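Local coordinates for protein tyrosinase (Burkholderia thailandensis, PDB 5ZRD) that oxidises monophenols at a dinuclear copper centre and, as a tyrosinase, probably turns them into catechols, working efficiently at acidic pH, at residues A[287-292]-A[442-447]; A[462-467]-A[484-489]; A[28-33]-A[136-141]; A[12-17]-A[130-135]. All coordinates share one frame; numbering follows the deposited sequence.

How the contacts relate
The four contacts form two touching pairs, contact 2 lying across the centre of the chain from contacts 3 and 4. Contacts 1 and 2, with centres 10 Å apart, share the neighbouring strands 441-450 and 456-466: M443 O lies 2.8 Å from K464 N, and Y289 OH lies 2.8 Å from H463 ND1. Contacts 3 and 4, 11 Å apart, join the N-terminal helices 14-22 and 27-41 to the chain around 130-141, with I132 CD1 lying 3.8 Å from F138 CD1. Between the pairs, centres are 29 to 40 Å apart. L467, in contact 2, lines the oxygen pocket, whereas the L133 side chain in contact 4 is about 14 Å from a copper.

Contact 1: residues A[287-292]-A[442-447]; sequences FDYGGD and IMKAYA
Residues 287-292, an irregular link between helix 274-285 and strand 295-297, run nearly parallel to strand 441-450, their end-to-end directions 12° apart. CA atoms stay more than 8 Å away at both F287-I442 and D292-Y446, so side chains from the mixed β-sheet bridge the gap: I442, K444 and Y446, alternate residues of one strand face, all point toward the loop. At one end, I442 CD1 packs against F287 CD2 at 3.5 Å, the two side chains sliding past each other in opposite directions. K444 forms the polar centre. Its chain bends at chi3 (103°) and brings NZ to Y289 O at 2.8 Å and G291 O at 3.2 Å, each time above the carbonyl plane. The same ammonium sits over one face of the Y289 ring, 4.5 Å from its centroid, in a cation-pi contact; a water accepts a further bond from NZ. One lysine thus holds two carbonyls of the loop and an aromatic face, while the phenol of Y289 is engaged by Y460 and H463. G290 takes a positive phi (69°), a conformation easy for glycine. Beyond it, Y446 OH lies 2.8 Å from G291 O, with E506 as its hydrogen-bond partner on strand 502-509. The last touch is D292 OD1, poorly ordered, over one face of the Y446 ring and 3.9 Å from CE1.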
loop_
_atom_site.group_PDB
_atom_site.type_symbol
_atom_site.label_atom_id
_atom_site.label_comp_id
_atom_site.label_asym_id
_atom_site.label_seq_id
_atom_site.Cartn_x
_atom_site.Cartn_y
_atom_site.Cartn_z
ATOM N N PHE A 287 31.229 -14.569 16.270
ATOM C CA PHE A 287 31.853 -15.456 15.274
ATOM C C PHE A 287 33.261 -15.899 15.720
ATOM O O PHE A 287 34.187 -15.066 15.944
ATOM C CB PHE A 287 31.933 -14.745 13.927
ATOM C CG PHE A 287 30.594 -14.476 13.307
ATOM C CD1 PHE A 287 29.794 -13.460 13.786
ATOM C CD2 PHE A 287 30.131 -15.247 12.259
ATOM C CE1 PHE A 287 28.546 -13.218 13.240
ATOM C CE2 PHE A 287 28.900 -14.979 11.684
ATOM C CZ PHE A 287 28.109 -13.970 12.183
ATOM N N ASP A 288 33.406 -17.213 15.873
ATOM C CA ASP A 288 34.692 -17.906 16.032
ATOM C C ASP A 288 35.509 -17.685 14.789
ATOM O O ASP A 288 34.977 -17.978 13.732
ATOM C CB ASP A 288 34.424 -19.429 16.131
ATOM C CG ASP A 288 35.241 -20.123 17.221
ATOM O OD1 ASP A 288 36.186 -19.541 17.807
ATOM O OD2 ASP A 288 34.912 -21.295 17.506
ATOM N N TYR A 289 36.771 -17.211 14.845
ATOM C CA TYR A 289 37.579 -17.155 13.568
ATOM C C TYR A 289 37.592 -18.541 12.904
ATOM O O TYR A 289 37.563 -18.651 11.661
ATOM C CB TYR A 289 39.035 -16.706 13.743
ATOM C CG TYR A 289 39.697 -16.244 12.461
ATOM C CD1 TYR A 289 39.193 -15.152 11.764
ATOM C CD2 TYR A 289 40.823 -16.875 11.932
ATOM C CE1 TYR A 289 39.785 -14.696 10.593
ATOM C CE2 TYR A 289 41.411 -16.446 10.745
ATOM C CZ TYR A 289 40.902 -15.339 10.076
ATOM O OH TYR A 289 41.470 -14.847 8.920
ATOM N N GLY A 290 37.606 -19.580 13.740
ATOM C CA GLY A 290 37.324 -20.935 13.290
ATOM C C GLY A 290 38.443 -21.435 12.401
ATOM O O GLY A 290 39.597 -21.019 12.555
ATOM N N GLY A 291 38.109 -22.306 11.459
ATOM C CA GLY A 291 39.128 -22.841 10.570
ATOM C C GLY A 291 38.573 -23.279 9.224
ATOM O O GLY A 291 37.809 -22.549 8.536
ATOM N N ASP A 292 38.934 -24.527 8.918
ATOM C CA ASP A 292 39.026 -25.110 7.581
ATOM C C ASP A 292 37.740 -25.849 7.086
ATOM O O ASP A 292 37.672 -26.339 5.940
ATOM C CB ASP A 292 40.212 -26.072 7.658
ATOM C CG ASP A 292 40.673 -26.515 6.333
ATOM O OD1 ASP A 292 40.111 -26.066 5.317
ATOM O OD2 ASP A 292 41.604 -27.327 6.308
ATOM N N ILE A 442 30.488 -14.534 7.306
ATOM C CA ILE A 442 31.872 -14.496 6.912
ATOM C C ILE A 442 32.057 -15.425 5.714
ATOM O O ILE A 442 31.452 -16.484 5.668
ATOM C CB ILE A 442 32.805 -14.911 8.053
ATOM C CG1 ILE A 442 32.523 -14.131 9.344
ATOM C CG2 ILE A 442 34.250 -14.777 7.591
ATOM C CD1 ILE A 442 33.181 -14.725 10.569
ATOM N N MET A 443 32.848 -14.957 4.738
ATOM C CA MET A 443 33.315 -15.754 3.620
ATOM C C MET A 443 34.808 -16.004 3.848
ATOM O O MET A 443 35.532 -15.057 4.127
ATOM C CB MET A 443 33.111 -15.031 2.286
ATOM C CG MET A 443 31.684 -14.786 1.972
ATOM S SD MET A 443 31.423 -13.816 0.462
ATOM C CE MET A 443 32.296 -14.843 -0.718
ATOM N N LYS A 444 35.225 -17.271 3.804
ATOM C CA LYS A 444 36.625 -17.679 3.952
ATOM C C LYS A 444 37.018 -18.405 2.666
ATOM O O LYS A 444 36.278 -19.267 2.216
ATOM C CB LYS A 444 36.789 -18.583 5.174
ATOM C CG LYS A 444 36.844 -17.859 6.509
ATOM C CD LYS A 444 37.130 -18.781 7.654
ATOM C CE LYS A 444 38.564 -18.696 8.127
ATOM N NZ LYS A 444 38.807 -19.577 9.293
ATOM N N ALA A 445 38.092 -17.993 2.009
ATOM C CA ALA A 445 38.413 -18.557 0.694
ATOM C C ALA A 445 39.630 -19.474 0.819
ATOM O O ALA A 445 40.562 -19.166 1.552
ATOM C CB ALA A 445 38.632 -17.459 -0.318
ATOM N N TYR A 446 39.585 -20.594 0.098
ATOM C CA TYR A 446 40.656 -21.586 0.073
ATOM C C TYR A 446 40.985 -21.997 -1.368
ATOM O O TYR A 446 40.131 -22.037 -2.264
ATOM C CB TYR A 446 40.261 -22.835 0.868
ATOM C CG TYR A 446 39.999 -22.562 2.318
ATOM C CD1 TYR A 446 41.016 -22.589 3.252
ATOM C CD2 TYR A 446 38.739 -22.201 2.753
ATOM C CE1 TYR A 446 40.783 -22.313 4.595
ATOM C CE2 TYR A 446 38.486 -21.918 4.088
ATOM C CZ TYR A 446 39.510 -21.972 5.015
ATOM O OH TYR A 446 39.261 -21.681 6.327
ATOM N N ALA A 447 42.242 -22.344 -1.570
ATOM C CA ALA A 447 42.678 -22.996 -2.813
ATOM C C ALA A 447 43.362 -24.333 -2.460
ATOM O O ALA A 447 44.235 -24.413 -1.560
ATOM C CB ALA A 447 43.586 -22.065 -3.601
HETATM O O HOH W 1 41.477 -20.110 9.798
#

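Contact 2: residues A[462-467]-A[484-489]; sequences GHKSIL and IVAHFP. With CIT (citric acid), chain E.
Two β-sheets pack face to face here: strand 456-466, outermost in the mixed four-stranded sheet, crosses strand 485-489, at the edge of the three-stranded antiparallel sheet. The short segments run roughly antiparallel, 152° between their directions and 7.7 Å apart at closest approach, with no hydrogen bond between them. F488, A486 and K464, whose side chains start toward the other strand, do the packing. F488, its CG anti to the carbonyl carbon, presents a ring edge to the backbone of H463 and K464, and CE1 comes to 3.7 Å from G462 O. G462, at phi 135°, has a backbone shape that only glycine adopts easily. K464 runs out extended, CG anti to the backbone N, and bends only at chi4. On the way its CD lies on A486 CB at 3.5 Å, and CE passes V485 O. Its NZ then meets a citrate, probably from the crystallisation liquor, donating to O5 at 3.0 Å with O1 at 2.7 Å. H487 N also donates to O5, at 2.9 Å and almost straight (173°). S275, T271 and N263 bind the same citrate. On the other face of strand 456-466, H463 is tied to Y289 and D279. A lysine ammonium and a backbone N-H converging on one carboxylate oxygen are consistent with a small anion-binding spot beside strand 485-489, bordered by helix 256-265, whose local positive potential would suit a carboxylate.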
loop_
_atom_site.group_PDB
_atom_site.type_symbol
_atom_site.label_atom_id
_atom_site.label_comp_id
_atom_site.label_asym_id
_atom_site.label_seq_id
_atom_site.Cartn_x
_atom_site.Cartn_y
_atom_site.Cartn_z
ATOM N N GLY A 462 42.115 -15.979 2.774
ATOM C CA GLY A 462 41.668 -14.924 3.668
ATOM C C GLY A 462 40.174 -14.981 3.964
ATOM O O GLY A 462 39.502 -15.933 3.571
ATOM N N HIS A 463 39.695 -13.965 4.713
ATOM C CA HIS A 463 38.298 -13.811 5.118
ATOM C C HIS A 463 37.718 -12.466 4.616
ATOM O O HIS A 463 38.423 -11.531 4.272
ATOM C CB HIS A 463 38.168 -13.927 6.633
ATOM C CG HIS A 463 38.726 -12.745 7.363
ATOM N ND1 HIS A 463 40.014 -12.715 7.853
ATOM C CD2 HIS A 463 38.191 -11.539 7.645
ATOM C CE1 HIS A 463 40.236 -11.548 8.436
ATOM N NE2 HIS A 463 39.138 -10.807 8.315
ATOM N N LYS A 464 36.399 -12.421 4.566
ATOM C CA LYS A 464 35.626 -11.229 4.359
ATOM C C LYS A 464 34.424 -11.301 5.300
ATOM O O LYS A 464 33.659 -12.246 5.249
ATOM C CB LYS A 464 35.146 -11.113 2.915
ATOM C CG LYS A 464 34.289 -9.889 2.573
ATOM C CD LYS A 464 33.780 -9.996 1.145
ATOM C CE LYS A 464 32.828 -8.899 0.714
ATOM N NZ LYS A 464 33.592 -7.713 0.280
ATOM N N SER A 465 34.289 -10.255 6.108
ATOM C CA SER A 465 33.251 -10.101 7.083
ATOM C C SER A 465 32.151 -9.188 6.530
ATOM O O SER A 465 32.392 -8.028 6.251
ATOM C CB SER A 465 33.830 -9.540 8.358
ATOM O OG SER A 465 34.613 -10.506 9.071
ATOM N N ILE A 466 30.945 -9.704 6.411
ATOM C CA ILE A 466 29.772 -8.890 6.071
ATOM C C ILE A 466 28.976 -8.639 7.364
ATOM O O ILE A 466 28.209 -9.500 7.873
ATOM C CB ILE A 466 28.912 -9.560 4.983
ATOM C CG1 ILE A 466 29.679 -9.848 3.686
ATOM C CG2 ILE A 466 27.707 -8.686 4.663
ATOM C CD1 ILE A 466 30.597 -11.036 3.750
ATOM N N LEU A 467 29.208 -7.477 7.935
ATOM C CA LEU A 467 28.426 -7.023 9.078
ATOM C C LEU A 467 27.074 -6.602 8.555
ATOM O O LEU A 467 27.008 -5.700 7.729
ATOM C CB LEU A 467 29.104 -5.820 9.718
ATOM C CG LEU A 467 28.396 -5.183 10.901
ATOM C CD1 LEU A 467 28.259 -6.172 12.048
ATOM C CD2 LEU A 467 29.159 -3.950 11.359
ATOM N N ILE A 484 26.611 -11.343 -4.156
ATOM C CA ILE A 484 27.835 -11.770 -3.483
ATOM C C ILE A 484 29.006 -11.474 -4.440
ATOM O O ILE A 484 29.124 -12.085 -5.501
ATOM C CB ILE A 484 27.789 -13.261 -3.065
ATOM C CG1 ILE A 484 26.510 -13.643 -2.307
ATOM C CG2 ILE A 484 29.035 -13.637 -2.271
ATOM C CD1 ILE A 484 26.536 -13.358 -0.818
ATOM N N VAL A 485 29.846 -10.512 -4.106
ATOM C CA VAL A 485 31.093 -10.318 -4.853
ATOM C C VAL A 485 32.208 -10.076 -3.834
ATOM O O VAL A 485 32.061 -9.261 -2.980
ATOM C CB VAL A 485 30.981 -9.190 -5.898
ATOM C CG1 VAL A 485 30.213 -8.016 -5.361
ATOM C CG2 VAL A 485 32.338 -8.747 -6.394
ATOM N N ALA A 486 33.276 -10.859 -3.893
ATOM C CA ALA A 486 34.333 -10.781 -2.903
ATOM C C ALA A 486 35.665 -10.988 -3.618
ATOM O O ALA A 486 35.723 -11.811 -4.525
ATOM C CB ALA A 486 34.126 -11.820 -1.826
ATOM N N HIS A 487 36.699 -10.238 -3.236
ATOM C CA HIS A 487 38.008 -10.429 -3.814
ATOM C C HIS A 487 38.981 -10.934 -2.749
ATOM O O HIS A 487 38.859 -10.579 -1.577
ATOM C CB HIS A 487 38.572 -9.138 -4.398
ATOM C CG HIS A 487 37.627 -8.406 -5.273
ATOM N ND1 HIS A 487 37.552 -8.642 -6.631
ATOM C CD2 HIS A 487 36.725 -7.444 -4.995
ATOM C CE1 HIS A 487 36.645 -7.823 -7.155
ATOM N NE2 HIS A 487 36.121 -7.097 -6.164
ATOM N N PHE A 488 39.966 -11.732 -3.184
ATOM C CA PHE A 488 40.966 -12.275 -2.263
ATOM C C PHE A 488 42.310 -12.253 -2.967
ATOM O O PHE A 488 42.377 -12.519 -4.154
ATOM C CB PHE A 488 40.620 -13.688 -1.790
ATOM C CG PHE A 488 39.281 -13.831 -1.102
ATOM C CD1 PHE A 488 39.155 -13.670 0.267
ATOM C CD2 PHE A 488 38.149 -14.150 -1.817
ATOM C CE1 PHE A 488 37.934 -13.820 0.900
ATOM C CE2 PHE A 488 36.918 -14.278 -1.186
ATOM C CZ PHE A 488 36.806 -14.100 0.170
ATOM N N PRO A 489 43.360 -11.882 -2.233
ATOM C CA PRO A 489 44.691 -12.103 -2.785
ATOM C C PRO A 489 44.944 -13.610 -2.959
ATOM O O PRO A 489 44.399 -14.430 -2.219
ATOM C CB PRO A 489 45.637 -11.470 -1.753
ATOM C CG PRO A 489 44.900 -11.676 -0.444
ATOM C CD PRO A 489 43.449 -11.472 -0.828
HETATM C C1 CIT E . 35.304 -4.762 0.044
HETATM O O1 CIT E . 34.565 -5.387 -0.760
HETATM O O2 CIT E . 34.864 -3.751 0.606
HETATM C C2 CIT E . 36.743 -5.120 0.402
HETATM C C3 CIT E . 37.280 -6.520 0.036
HETATM O O7 CIT E . 38.633 -6.373 -0.352
HETATM C C4 CIT E . 37.688 -7.339 1.244
HETATM C C5 CIT E . 38.814 -6.497 1.909
HETATM O O3 CIT E . 40.004 -6.396 1.520
HETATM O O4 CIT E . 38.487 -5.843 2.889
HETATM C C6 CIT E . 36.664 -7.086 -1.240
HETATM O O5 CIT E . 36.116 -8.169 -1.340
HETATM O O6 CIT E . 36.767 -6.400 -2.264
#

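Contact 3: residues A[28-33]-A[136-141]; sequences PLEDLV and EKFELD
This is a helix-on-strand hydrophobic contact near the N-terminus, away from the copper site: helix 27-41 lies across strand 137-140, the first strand of a two-stranded antiparallel sheet. The segment axes cross at -108°, 9.4 Å apart, and no hydrogen bond links them. F138 is central. Its CG stands anti to the backbone N (chi1 -168°), sending the ring toward the helix, where L29 and E30, with V33 one turn on, pack against it. V33 meets it tip to tip: CG2 sits over the middle of one ring face, 3.8 Å from the centroid and 12° off the normal, a CH-pi contact, while V33 CG1 reaches F138 CD2 at 3.5 Å. The L29 side chain crosses obliquely, L29 CD2 to 4.2 Å from F138 CE1. At the ring edge comes the methylene of E30, with CG 4.1 Å from F138 CE2; the glutamate chain runs on extended, its carboxylate plane nearly perpendicular to the ring. Two residues along the strand, L140 places CD1 against the same residue, 4.0 Å from E30 CB and 3.9 Å from E30 O. The aliphatic part of the glutamate thus rests on both F138 and L140. Alongside, D141 forms a salt bridge with R34 of the helix, and I145 of the partner strand touches V33. The arrangement is that of a β-hairpin packed crosswise on an α-helix, with a strand phenylalanine set into the helix surface.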
loop_
_atom_site.group_PDB
_atom_site.type_symbol
_atom_site.label_atom_id
_atom_site.label_comp_id
_atom_site.label_asym_id
_atom_site.label_seq_id
_atom_site.Cartn_x
_atom_site.Cartn_y
_atom_site.Cartn_z
ATOM N N PRO A 28 42.253 9.319 36.008
ATOM C CA PRO A 28 41.786 9.152 34.610
ATOM C C PRO A 28 40.780 7.996 34.418
ATOM O O PRO A 28 39.672 8.228 33.893
ATOM C CB PRO A 28 43.063 8.864 33.799
ATOM C CG PRO A 28 44.154 9.527 34.592
ATOM C CD PRO A 28 43.727 9.314 36.028
ATOM N N LEU A 29 41.128 6.778 34.848
ATOM C CA LEU A 29 40.192 5.667 34.726
ATOM C C LEU A 29 38.934 5.932 35.559
ATOM O O LEU A 29 37.827 5.662 35.088
ATOM C CB LEU A 29 40.849 4.350 35.136
ATOM C CG LEU A 29 40.197 3.106 34.547
ATOM C CD1 LEU A 29 39.882 3.284 33.070
ATOM C CD2 LEU A 29 41.078 1.897 34.734
ATOM N N GLU A 30 39.085 6.494 36.752
ATOM C CA GLU A 30 37.925 6.744 37.605
ATOM C C GLU A 30 36.984 7.765 36.935
ATOM O O GLU A 30 35.723 7.620 36.959
ATOM C CB GLU A 30 38.383 7.214 38.984
ATOM C CG GLU A 30 38.855 6.081 39.893
ATOM C CD GLU A 30 39.549 6.531 41.173
ATOM O OE1 GLU A 30 39.874 5.672 42.018
ATOM O OE2 GLU A 30 39.762 7.746 41.311
ATOM N N ASP A 31 37.546 8.798 36.322
ATOM C CA ASP A 31 36.666 9.793 35.666
ATOM C C ASP A 31 35.839 9.151 34.541
ATOM O O ASP A 31 34.628 9.402 34.392
ATOM C CB ASP A 31 37.476 10.955 35.088
ATOM C CG ASP A 31 38.075 11.865 36.163
ATOM O OD1 ASP A 31 37.545 11.940 37.302
ATOM O OD2 ASP A 31 39.083 12.526 35.838
ATOM N N LEU A 32 36.517 8.340 33.736
ATOM C CA LEU A 32 35.862 7.648 32.640
ATOM C C LEU A 32 34.740 6.758 33.197
ATOM O O LEU A 32 33.602 6.875 32.749
ATOM C CB LEU A 32 36.887 6.818 31.857
ATOM C CG LEU A 32 36.286 6.065 30.669
ATOM C CD1 LEU A 32 35.943 7.030 29.546
ATOM C CD2 LEU A 32 37.202 4.952 30.203
ATOM N N VAL A 33 35.059 5.901 34.168
ATOM C CA VAL A 33 34.047 5.012 34.747
ATOM C C VAL A 33 32.913 5.850 35.347
ATOM O O VAL A 33 31.737 5.574 35.094
ATOM C CB VAL A 33 34.646 4.022 35.764
ATOM C CG1 VAL A 33 33.562 3.354 36.597
ATOM C CG2 VAL A 33 35.497 2.954 35.081
ATOM N N GLU A 136 34.161 -7.608 36.044
ATOM C CA GLU A 136 32.831 -7.589 36.696
ATOM C C GLU A 136 32.635 -6.320 37.510
ATOM O O GLU A 136 31.519 -5.798 37.570
ATOM C CB GLU A 136 32.628 -8.784 37.630
ATOM C CG GLU A 136 32.327 -10.080 36.886
ATOM C CD GLU A 136 31.709 -11.202 37.707
ATOM O OE1 GLU A 136 31.651 -11.086 38.976
ATOM O OE2 GLU A 136 31.277 -12.193 37.072
ATOM N N LYS A 137 33.719 -5.846 38.108
ATOM C CA LYS A 137 33.647 -4.859 39.181
ATOM C C LYS A 137 34.598 -3.693 38.938
ATOM O O LYS A 137 35.535 -3.776 38.141
ATOM C CB LYS A 137 34.039 -5.505 40.511
ATOM C CG LYS A 137 33.114 -6.623 40.965
ATOM C CD LYS A 137 31.674 -6.191 41.084
ATOM C CE LYS A 137 30.788 -7.302 41.599
ATOM N NZ LYS A 137 29.377 -6.854 41.699
ATOM N N PHE A 138 34.339 -2.626 39.675
ATOM C CA PHE A 138 35.275 -1.518 39.751
ATOM C C PHE A 138 35.160 -0.845 41.129
ATOM O O PHE A 138 34.061 -0.747 41.683
ATOM C CB PHE A 138 34.972 -0.530 38.621
ATOM C CG PHE A 138 36.048 0.501 38.411
ATOM C CD1 PHE A 138 37.261 0.141 37.843
ATOM C CD2 PHE A 138 35.844 1.827 38.788
ATOM C CE1 PHE A 138 38.272 1.079 37.707
ATOM C CE2 PHE A 138 36.845 2.776 38.618
ATOM C CZ PHE A 138 38.053 2.396 38.073
ATOM N N GLU A 139 36.271 -0.323 41.641
ATOM C CA GLU A 139 36.268 0.488 42.875
ATOM C C GLU A 139 36.158 1.983 42.521
ATOM O O GLU A 139 37.103 2.611 42.014
ATOM C CB GLU A 139 37.524 0.174 43.691
ATOM C CG GLU A 139 37.426 0.545 45.166
ATOM C CD GLU A 139 36.388 -0.179 46.024
ATOM O OE1 GLU A 139 35.663 -1.069 45.512
ATOM O OE2 GLU A 139 36.292 0.174 47.217
ATOM N N LEU A 140 34.997 2.559 42.812
ATOM C CA LEU A 140 34.795 3.993 42.696
ATOM C C LEU A 140 34.261 4.581 44.019
ATOM O O LEU A 140 33.263 4.084 44.560
ATOM C CB LEU A 140 33.802 4.248 41.563
ATOM C CG LEU A 140 33.634 5.725 41.234
ATOM C CD1 LEU A 140 34.852 6.238 40.474
ATOM C CD2 LEU A 140 32.348 5.978 40.460
ATOM N N ASP A 141 34.877 5.671 44.513
ATOM C CA ASP A 141 34.443 6.325 45.774
ATOM C C ASP A 141 34.492 5.306 46.931
ATOM O O ASP A 141 33.506 5.154 47.673
ATOM C CB ASP A 141 32.992 6.871 45.685
ATOM C CG ASP A 141 32.805 8.009 44.660
ATOM O OD1 ASP A 141 33.735 8.812 44.452
ATOM O OD2 ASP A 141 31.684 8.122 44.099
#

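Contact 4: residues A[12-17]-A[130-135]; sequences RSVRDL and PSILTQ
V14, in the first turn of helix 14-22, carries this contact, and its side chain points toward the 130-135 loop. From CB the two methyls divide the work, with chi1 at 98°, away from a staggered position. CG1 goes to the proline ring, 3.9 Å from P130 CG and 4.0 Å from P130 CB, the two side chains crossing obliquely. CG2 turns to residues further along the loop, lying 4.3 Å from I132 CG2 and 4.5 Å from L133 CD2. R15 adds only its CB, 4.3 Å from P130 CG; its guanidinium is engaged in a cation-pi contact with Y123. No hydrogen bond crosses the interface. The loop is held by its own bonds: S131 O accepts from both T134 N and Q135 N. The helix start is likewise held locally, S13 OG at the N-cap taking weak bonds from R15 N and D16 N. P115 and F318 also touch V14, and F318, on helix 315-334, reaches L133 as well. I132 leans on L29 of helix 27-41, and S131 OG bonds to Q18. The loop, which follows helix 122-127 and leads into strand 137-140, thus meets helices 14-22, 27-41 and 315-334.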
loop_
_atom_site.group_PDB
_atom_site.type_symbol
_atom_site.label_atom_id
_atom_site.label_comp_id
_atom_site.label_asym_id
_atom_site.label_seq_id
_atom_site.Cartn_x
_atom_site.Cartn_y
_atom_site.Cartn_z
ATOM N N ARG A 12 43.106 9.002 24.632
ATOM C CA ARG A 12 44.228 8.115 24.918
ATOM C C ARG A 12 43.802 6.632 24.872
ATOM O O ARG A 12 42.605 6.260 24.900
ATOM C CB ARG A 12 44.839 8.447 26.283
ATOM C CG ARG A 12 45.537 9.797 26.346
ATOM C CD ARG A 12 46.432 9.942 27.571
ATOM N NE ARG A 12 47.107 11.238 27.606
ATOM C CZ ARG A 12 48.052 11.647 26.743
ATOM N NH1 ARG A 12 48.640 10.785 25.920
ATOM N NH2 ARG A 12 48.388 12.932 26.703
ATOM N N SER A 13 44.809 5.787 24.760
ATOM C CA SER A 13 44.603 4.348 24.740
ATOM C C SER A 13 44.062 3.874 26.097
ATOM O O SER A 13 44.655 4.182 27.132
ATOM C CB SER A 13 45.877 3.627 24.397
ATOM O OG SER A 13 45.792 2.257 24.755
ATOM N N VAL A 14 42.972 3.096 26.069
ATOM C CA VAL A 14 42.343 2.574 27.275
ATOM C C VAL A 14 43.352 1.712 28.038
ATOM O O VAL A 14 43.376 1.704 29.267
ATOM C CB VAL A 14 41.038 1.806 26.972
ATOM C CG1 VAL A 14 41.236 0.304 26.912
ATOM C CG2 VAL A 14 39.972 2.123 28.009
ATOM N N ARG A 15 44.181 0.998 27.312
ATOM C CA ARG A 15 45.151 0.161 27.939
ATOM C C ARG A 15 46.123 1.031 28.742
ATOM O O ARG A 15 46.544 0.635 29.847
ATOM C CB ARG A 15 45.906 -0.662 26.901
ATOM C CG ARG A 15 47.178 -1.304 27.425
ATOM C CD ARG A 15 46.884 -2.357 28.462
ATOM N NE ARG A 15 48.087 -3.109 28.766
ATOM C CZ ARG A 15 48.319 -3.709 29.926
ATOM N NH1 ARG A 15 49.550 -4.085 30.226
ATOM N NH2 ARG A 15 47.337 -3.903 30.787
ATOM N N ASP A 16 46.483 2.188 28.184
ATOM C CA ASP A 16 47.380 3.110 28.864
ATOM C C ASP A 16 46.721 3.659 30.150
ATOM O O ASP A 16 47.430 3.856 31.140
ATOM C CB ASP A 16 47.811 4.247 27.900
ATOM C CG ASP A 16 48.731 5.279 28.543
ATOM O OD1 ASP A 16 49.810 4.864 29.002
ATOM O OD2 ASP A 16 48.375 6.489 28.564
ATOM N N LEU A 17 45.400 3.918 30.130
ATOM C CA LEU A 17 44.703 4.442 31.311
ATOM C C LEU A 17 44.682 3.382 32.427
ATOM O O LEU A 17 44.681 3.723 33.608
ATOM C CB LEU A 17 43.286 4.873 30.928
ATOM C CG LEU A 17 43.171 6.030 29.924
ATOM C CD1 LEU A 17 41.773 6.625 29.914
ATOM C CD2 LEU A 17 44.177 7.138 30.203
ATOM N N PRO A 130 41.532 -5.488 26.861
ATOM C CA PRO A 130 41.925 -4.989 28.192
ATOM C C PRO A 130 40.865 -5.336 29.245
ATOM O O PRO A 130 39.682 -5.151 28.959
ATOM C CB PRO A 130 42.032 -3.462 27.996
ATOM C CG PRO A 130 42.501 -3.332 26.571
ATOM C CD PRO A 130 41.772 -4.454 25.842
ATOM N N SER A 131 41.278 -5.786 30.436
ATOM C CA SER A 131 40.300 -6.295 31.445
ATOM C C SER A 131 39.393 -5.166 31.970
ATOM O O SER A 131 38.310 -5.451 32.460
ATOM C CB SER A 131 40.981 -6.995 32.577
ATOM O OG SER A 131 41.857 -6.092 33.239
ATOM N N ILE A 132 39.762 -3.894 31.836
ATOM C CA ILE A 132 38.837 -2.833 32.317
ATOM C C ILE A 132 37.528 -2.916 31.530
ATOM O O ILE A 132 36.510 -2.541 32.066
ATOM C CB ILE A 132 39.445 -1.413 32.258
ATOM C CG1 ILE A 132 38.499 -0.340 32.808
ATOM C CG2 ILE A 132 39.871 -1.058 30.843
ATOM C CD1 ILE A 132 38.048 -0.577 34.219
ATOM N N LEU A 133 37.559 -3.377 30.274
ATOM C CA LEU A 133 36.342 -3.494 29.423
ATOM C C LEU A 133 35.608 -4.815 29.683
ATOM O O LEU A 133 34.490 -4.955 29.220
ATOM C CB LEU A 133 36.718 -3.429 27.938
ATOM C CG LEU A 133 37.448 -2.176 27.457
ATOM C CD1 LEU A 133 37.625 -2.206 25.939
ATOM C CD2 LEU A 133 36.712 -0.923 27.885
ATOM N N THR A 134 36.219 -5.790 30.344
ATOM C CA THR A 134 35.524 -7.090 30.553
ATOM C C THR A 134 35.236 -7.402 32.034
ATOM O O THR A 134 34.322 -8.175 32.300
ATOM C CB THR A 134 36.329 -8.247 29.964
ATOM O OG1 THR A 134 37.617 -8.304 30.590
ATOM C CG2 THR A 134 36.487 -8.086 28.467
ATOM N N GLN A 135 35.976 -6.822 32.981
ATOM C CA GLN A 135 35.882 -7.246 34.392
ATOM C C GLN A 135 34.527 -6.848 34.995
ATOM O O GLN A 135 33.880 -5.870 34.552
ATOM C CB GLN A 135 37.039 -6.673 35.216
ATOM C CG GLN A 135 36.868 -5.190 35.499
ATOM C CD GLN A 135 38.145 -4.539 35.967
ATOM O OE1 GLN A 135 39.220 -4.852 35.472
ATOM N NE2 GLN A 135 38.028 -3.628 36.923
#